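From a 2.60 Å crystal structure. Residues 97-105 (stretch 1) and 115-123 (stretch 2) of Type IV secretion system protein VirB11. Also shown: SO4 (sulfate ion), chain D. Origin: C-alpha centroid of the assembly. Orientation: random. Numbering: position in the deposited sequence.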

ATOM      1  N   PRO C  97     -14.985 -39.090 -21.970  1.00 41.76           N
ATOM      2  CA  PRO C  97     -14.424 -39.579 -23.245  1.00 41.76           C
ATOM      3  C   PRO C  97     -15.013 -38.955 -24.504  1.00 41.67           C
ATOM      4  O   PRO C  97     -14.274 -38.707 -25.459  1.00 41.62           O
ATOM      5  CB  PRO C  97     -14.767 -41.079 -23.222  1.00 41.72           C
ATOM      6  CG  PRO C  97     -14.894 -41.426 -21.790  1.00 41.75           C
ATOM      7  CD  PRO C  97     -15.404 -40.203 -21.091  1.00 41.74           C
ATOM      8  N   MET C  98     -16.324 -38.724 -24.506  1.00 41.67           N
ATOM      9  CA  MET C  98     -16.999 -38.123 -25.656  1.00 41.69           C
ATOM     10  C   MET C  98     -17.026 -36.589 -25.593  1.00 41.29           C
ATOM     11  O   MET C  98     -17.652 -35.951 -26.443  1.00 41.38           O
ATOM     12  CB  MET C  98     -18.417 -38.700 -25.846  1.00 41.93           C
ATOM     13  CG  MET C  98     -18.565 -40.249 -25.851  1.00 42.85           C
ATOM     14  SD  MET C  98     -17.905 -41.210 -27.269  1.00 46.93           S
ATOM     15  CE  MET C  98     -19.031 -40.823 -28.603  1.00 45.00           C
ATOM     16  N   GLY C  99     -16.356 -36.013 -24.592  1.00 40.87           N
ATOM     17  CA  GLY C  99     -16.178 -34.562 -24.499  1.00 40.47           C
ATOM     18  C   GLY C  99     -17.061 -33.862 -23.494  1.00 40.26           C
ATOM     19  O   GLY C  99     -16.900 -32.661 -23.258  1.00 40.19           O
ATOM     20  N   GLU C 100     -17.989 -34.614 -22.902  1.00 39.99           N
ATOM     21  CA  GLU C 100     -18.938 -34.072 -21.926  1.00 40.02           C
ATOM     22  C   GLU C 100     -18.224 -33.580 -20.668  1.00 39.74           C
ATOM     23  O   GLU C 100     -17.332 -34.261 -20.176  1.00 39.51           O
ATOM     24  CB  GLU C 100     -19.960 -35.149 -21.511  1.00 40.22           C
ATOM     25  CG  GLU C 100     -20.746 -35.823 -22.648  1.00 40.65           C
ATOM     26  CD  GLU C 100     -20.311 -37.266 -22.938  1.00 42.01           C
ATOM     27  OE1 GLU C 100     -21.072 -37.982 -23.625  1.00 42.68           O
ATOM     28  OE2 GLU C 100     -19.228 -37.698 -22.492  1.00 41.96           O
ATOM     29  N   ARG C 101     -18.603 -32.406 -20.159  1.00 39.61           N
ATOM     30  CA  ARG C 101     -18.136 -31.973 -18.842  1.00 39.52           C
ATOM     31  C   ARG C 101     -19.079 -32.530 -17.788  1.00 39.14           C
ATOM     32  O   ARG C 101     -20.296 -32.471 -17.941  1.00 39.11           O
ATOM     33  CB  ARG C 101     -18.023 -30.454 -18.741  1.00 39.49           C
ATOM     34  CG  ARG C 101     -16.718 -29.900 -19.314  1.00 40.38           C
ATOM     35  CD  ARG C 101     -16.680 -28.373 -19.305  1.00 41.52           C
ATOM     36  NE  ARG C 101     -17.869 -27.803 -19.940  1.00 43.16           N
ATOM     37  CZ  ARG C 101     -17.994 -26.542 -20.340  1.00 43.85           C
ATOM     38  NH1 ARG C 101     -16.996 -25.680 -20.193  1.00 44.04           N
ATOM     39  NH2 ARG C 101     -19.130 -26.144 -20.898  1.00 43.84           N
ATOM     40  N   ILE C 102     -18.506 -33.096 -16.734  1.00 38.72           N
ATOM     41  CA  ILE C 102     -19.293 -33.710 -15.682  1.00 38.49           C
ATOM     42  C   ILE C 102     -18.888 -33.188 -14.303  1.00 38.46           C
ATOM     43  O   ILE C 102     -17.710 -33.188 -13.940  1.00 38.31           O
ATOM     44  CB  ILE C 102     -19.248 -35.270 -15.766  1.00 38.42           C
ATOM     45  CG1 ILE C 102     -20.171 -35.906 -14.723  1.00 38.36           C
ATOM     46  CG2 ILE C 102     -17.819 -35.791 -15.652  1.00 38.38           C
ATOM     47  CD1 ILE C 102     -20.435 -37.386 -14.941  1.00 38.23           C
ATOM     48  N   GLN C 103     -19.874 -32.713 -13.554  1.00 38.37           N
ATOM     49  CA  GLN C 103     -19.661 -32.358 -12.166  1.00 38.43           C
ATOM     50  C   GLN C 103     -20.399 -33.301 -11.252  1.00 38.48           C
ATOM     51  O   GLN C 103     -21.593 -33.544 -11.421  1.00 38.40           O
ATOM     52  CB  GLN C 103     -20.027 -30.913 -11.880  1.00 38.40           C
ATOM     53  CG  GLN C 103     -18.802 -30.070 -11.615  1.00 38.77           C
ATOM     54  CD  GLN C 103     -18.500 -29.915 -10.136  1.00 40.07           C
ATOM     55  OE1 GLN C 103     -17.533 -29.255  -9.758  1.00 40.61           O
ATOM     56  NE2 GLN C 103     -19.339 -30.505  -9.282  1.00 40.51           N
ATOM     57  N   ILE C 104     -19.660 -33.850 -10.297  1.00 38.57           N
ATOM     58  CA  ILE C 104     -20.217 -34.777  -9.330  1.00 38.81           C
ATOM     59  C   ILE C 104     -19.968 -34.307  -7.903  1.00 38.94           C
ATOM     60  O   ILE C 104     -18.835 -34.001  -7.515  1.00 38.98           O
ATOM     61  CB  ILE C 104     -19.698 -36.225  -9.525  1.00 38.80           C
ATOM     62  CG1 ILE C 104     -20.003 -36.717 -10.947  1.00 39.31           C
ATOM     63  CG2 ILE C 104     -20.324 -37.163  -8.485  1.00 38.56           C
ATOM     64  CD1 ILE C 104     -19.569 -38.137 -11.237  1.00 39.57           C
ATOM     65  N   VAL C 105     -21.051 -34.231  -7.139  1.00 39.00           N
ATOM     66  CA  VAL C 105     -20.983 -33.956  -5.709  1.00 39.05           C
ATOM     67  C   VAL C 105     -21.548 -35.155  -4.955  1.00 39.15           C
ATOM     68  O   VAL C 105     -22.636 -35.635  -5.272  1.00 39.04           O
ATOM     69  CB  VAL C 105     -21.778 -32.694  -5.318  1.00 39.20           C
ATOM     70  CG1 VAL C 105     -21.402 -32.239  -3.905  1.00 39.01           C
ATOM     71  CG2 VAL C 105     -21.544 -31.583  -6.317  1.00 38.28           C
TER
HETATM   72  S   SO4 D1001     -19.079 -21.875 -20.784  1.00 61.95           S
HETATM   73  O1  SO4 D1001     -19.710 -23.141 -20.445  1.00 61.75           O
HETATM   74  O2  SO4 D1001     -19.575 -20.832 -19.904  1.00 62.41           O
HETATM   75  O3  SO4 D1001     -17.645 -22.023 -20.580  1.00 61.89           O
HETATM   76  O4  SO4 D1001     -19.331 -21.505 -22.179  1.00 60.78           O
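Stretch 2 (115-123) ISVTIRKPS

Stretch 2 lies beside stretch 1 as the neighbouring strand of an antiparallel β-sheet. Residues 116-120 are extended and pair with strand 101-105; the two N-to-C directions make an angle of 169°, and the axes approach to 4.6 Å. Each step forward along stretch 1 is therefore a step back along stretch 2, from Lys-121 beside Glu-100 to Ser-116 beside Val-105.

Pro-97 makes no contact, and the chain leads in through a loop or turn. The CA-to-CB bond of Met-98 points sideways, and Met-98 O lies 4.0 Å from Pro-122 CG. Gly-99 adopts phi/psi of 103/-6, where a CB would be jammed against the preceding carbonyl oxygen; glycine fits for that reason, and Pro-122 CD packs 3.9 Å from its O. Pro-122, lacking an amide hydrogen, suits a place beyond the last strand pairing. Glu-100 then uses its aliphatic portion: CB lies 3.7 Å from Ile-119 CG2, while its CA makes a CA-H...O contact of 3.2 Å with Arg-120 O.

The ladder begins at Arg-101. Its N donates a weak bond to Arg-120 O (3.0 Å, 131°), and Arg-120 N returns a short one to Arg-101 O (2.6 Å). Arg-101 CB and Arg-120 CB are 4.0 Å apart; Arg-120 is not modelled beyond CB. Arg-101 is exposed, as suits a charged group, and its NH2 donates to O1 of a sulfate ion (3.1 Å).

Ile-102 faces Ile-119 in a non-hydrogen-bonded pair, with CA atoms 4.5 Å apart. Its CD1 packs 3.7 Å from Ile-119 CG1 and 4.1 Å from Val-117 CG1, and branched apolar chains suit this buried face. Its CA also lies 3.2 Å from Thr-118 O, a CA-H...O contact.

Gln-103 and Thr-118 exchange two 2.9 Å bonds, Gln-103 N to Thr-118 O and Thr-118 N to Gln-103 O. The Gln-103 side chain ends away from stretch 2. A water donates to Gln-103 O (2.9 Å) and is also hydrogen-bonded to Ser-116 OG and Thr-118 OG1, each at 2.9 Å, so the small hydroxyl residues give this water polar partners.

Ile-104 returns to the face of Ile-102. Its CG1 meets Val-117 CG2 at 4.0 Å and its CG2 meets Ile-115 CG2 at 3.8 Å, extending the apolar layer. Val-105 closes the ladder with Ser-116: Val-105 N to Ser-116 O and Ser-116 N to Val-105 O are both 2.9 Å and nearly straight. The β-branched side chain of Val-105 suits an extended backbone.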

ATOM      1  N   ILE C 115     -26.624 -38.431  -4.722  1.00 36.60           N
ATOM      2  CA  ILE C 115     -25.450 -37.965  -5.449  1.00 36.38           C
ATOM      3  C   ILE C 115     -25.942 -36.960  -6.483  1.00 36.37           C
ATOM      4  O   ILE C 115     -26.987 -37.170  -7.101  1.00 36.47           O
ATOM      5  CB  ILE C 115     -24.730 -39.118  -6.176  1.00 36.32           C
ATOM      6  CG1 ILE C 115     -24.429 -40.276  -5.217  1.00 36.43           C
ATOM      7  CG2 ILE C 115     -23.481 -38.621  -6.919  1.00 35.93           C
ATOM      8  CD1 ILE C 115     -23.277 -40.041  -4.271  1.00 36.64           C
ATOM      9  N   SER C 116     -25.204 -35.874  -6.668  1.00 36.29           N
ATOM     10  CA  SER C 116     -25.537 -34.919  -7.719  1.00 36.14           C
ATOM     11  C   SER C 116     -24.606 -35.049  -8.912  1.00 36.13           C
ATOM     12  O   SER C 116     -23.383 -34.933  -8.780  1.00 36.11           O
ATOM     13  CB  SER C 116     -25.530 -33.473  -7.208  1.00 36.14           C
ATOM     14  OG  SER C 116     -25.852 -32.577  -8.261  1.00 35.35           O
ATOM     15  N   VAL C 117     -25.204 -35.283 -10.077  1.00 35.93           N
ATOM     16  CA  VAL C 117     -24.476 -35.394 -11.333  1.00 35.71           C
ATOM     17  C   VAL C 117     -24.977 -34.330 -12.295  1.00 35.72           C
ATOM     18  O   VAL C 117     -26.184 -34.155 -12.460  1.00 35.71           O
ATOM     19  CB  VAL C 117     -24.636 -36.816 -11.952  1.00 35.56           C
ATOM     20  CG1 VAL C 117     -24.258 -36.845 -13.428  1.00 35.34           C
ATOM     21  CG2 VAL C 117     -23.799 -37.814 -11.195  1.00 35.56           C
ATOM     22  N   THR C 118     -24.053 -33.608 -12.909  1.00 35.76           N
ATOM     23  CA  THR C 118     -24.416 -32.696 -13.984  1.00 35.80           C
ATOM     24  C   THR C 118     -23.503 -32.904 -15.175  1.00 35.98           C
ATOM     25  O   THR C 118     -22.288 -32.759 -15.078  1.00 36.06           O
ATOM     26  CB  THR C 118     -24.396 -31.243 -13.535  1.00 35.67           C
ATOM     27  OG1 THR C 118     -25.244 -31.098 -12.392  1.00 34.49           O
ATOM     28  CG2 THR C 118     -24.896 -30.350 -14.672  1.00 35.62           C
ATOM     29  N   ILE C 119     -24.107 -33.260 -16.299  1.00 36.26           N
ATOM     30  CA  ILE C 119     -23.365 -33.528 -17.515  1.00 36.55           C
ATOM     31  C   ILE C 119     -23.667 -32.459 -18.552  1.00 37.06           C
ATOM     32  O   ILE C 119     -24.795 -32.332 -19.030  1.00 37.11           O
ATOM     33  CB  ILE C 119     -23.651 -34.968 -18.043  1.00 36.50           C
ATOM     34  CG1 ILE C 119     -23.175 -36.006 -17.021  1.00 35.89           C
ATOM     35  CG2 ILE C 119     -22.985 -35.201 -19.391  1.00 36.29           C
ATOM     36  CD1 ILE C 119     -23.749 -37.396 -17.205  1.00 35.74           C
ATOM     37  N   ARG C 120     -22.643 -31.679 -18.858  1.00 37.57           N
ATOM     38  CA  ARG C 120     -22.718 -30.675 -19.899  1.00 38.31           C
ATOM     39  C   ARG C 120     -22.338 -31.332 -21.211  1.00 38.72           C
ATOM     40  O   ARG C 120     -21.372 -32.086 -21.281  1.00 38.56           O
ATOM     41  CB  ARG C 120     -21.785 -29.506 -19.587  1.00 38.22           C
ATOM     42  N   LYS C 121     -23.083 -31.036 -22.258  1.00 39.64           N
ATOM     43  CA  LYS C 121     -22.759 -31.598 -23.562  1.00 40.40           C
ATOM     44  C   LYS C 121     -22.179 -30.574 -24.531  1.00 41.11           C
ATOM     45  O   LYS C 121     -22.585 -29.418 -24.542  1.00 41.16           O
ATOM     46  CB  LYS C 121     -23.984 -32.292 -24.156  1.00 40.24           C
ATOM     47  CG  LYS C 121     -24.249 -33.666 -23.557  1.00 40.74           C
ATOM     48  CD  LYS C 121     -25.655 -34.160 -23.856  1.00 41.40           C
ATOM     49  CE  LYS C 121     -25.737 -34.832 -25.231  1.00 41.22           C
ATOM     50  NZ  LYS C 121     -27.080 -35.428 -25.471  1.00 41.39           N
ATOM     51  N   PRO C 122     -21.185 -31.024 -25.322  1.00 42.53           N
ATOM     52  CA  PRO C 122     -20.558 -30.261 -26.409  1.00 43.51           C
ATOM     53  C   PRO C 122     -21.473 -30.065 -27.634  1.00 44.58           C
ATOM     54  O   PRO C 122     -22.416 -30.824 -27.856  1.00 44.63           O
ATOM     55  CB  PRO C 122     -19.326 -31.086 -26.778  1.00 43.58           C
ATOM     56  CG  PRO C 122     -19.598 -32.449 -26.257  1.00 43.29           C
ATOM     57  CD  PRO C 122     -20.404 -32.236 -25.010  1.00 42.56           C
ATOM     58  N   SER C 123     -21.147 -29.037 -28.404  1.00 45.79           N
ATOM     59  CA  SER C 123     -21.812 -28.533 -29.613  1.00 46.68           C
ATOM     60  C   SER C 123     -22.215 -29.515 -30.717  1.00 46.96           C
ATOM     61  O   SER C 123     -23.339 -30.013 -30.790  1.00 47.20           O
ATOM     62  CB  SER C 123     -20.898 -27.509 -30.284  1.00 47.00           C
ATOM     63  OG  SER C 123     -19.716 -28.138 -30.760  1.00 47.75           O
TER
HETATM   64  O   HOH W   1     -23.663 -31.934 -10.112  1.00 18.87           O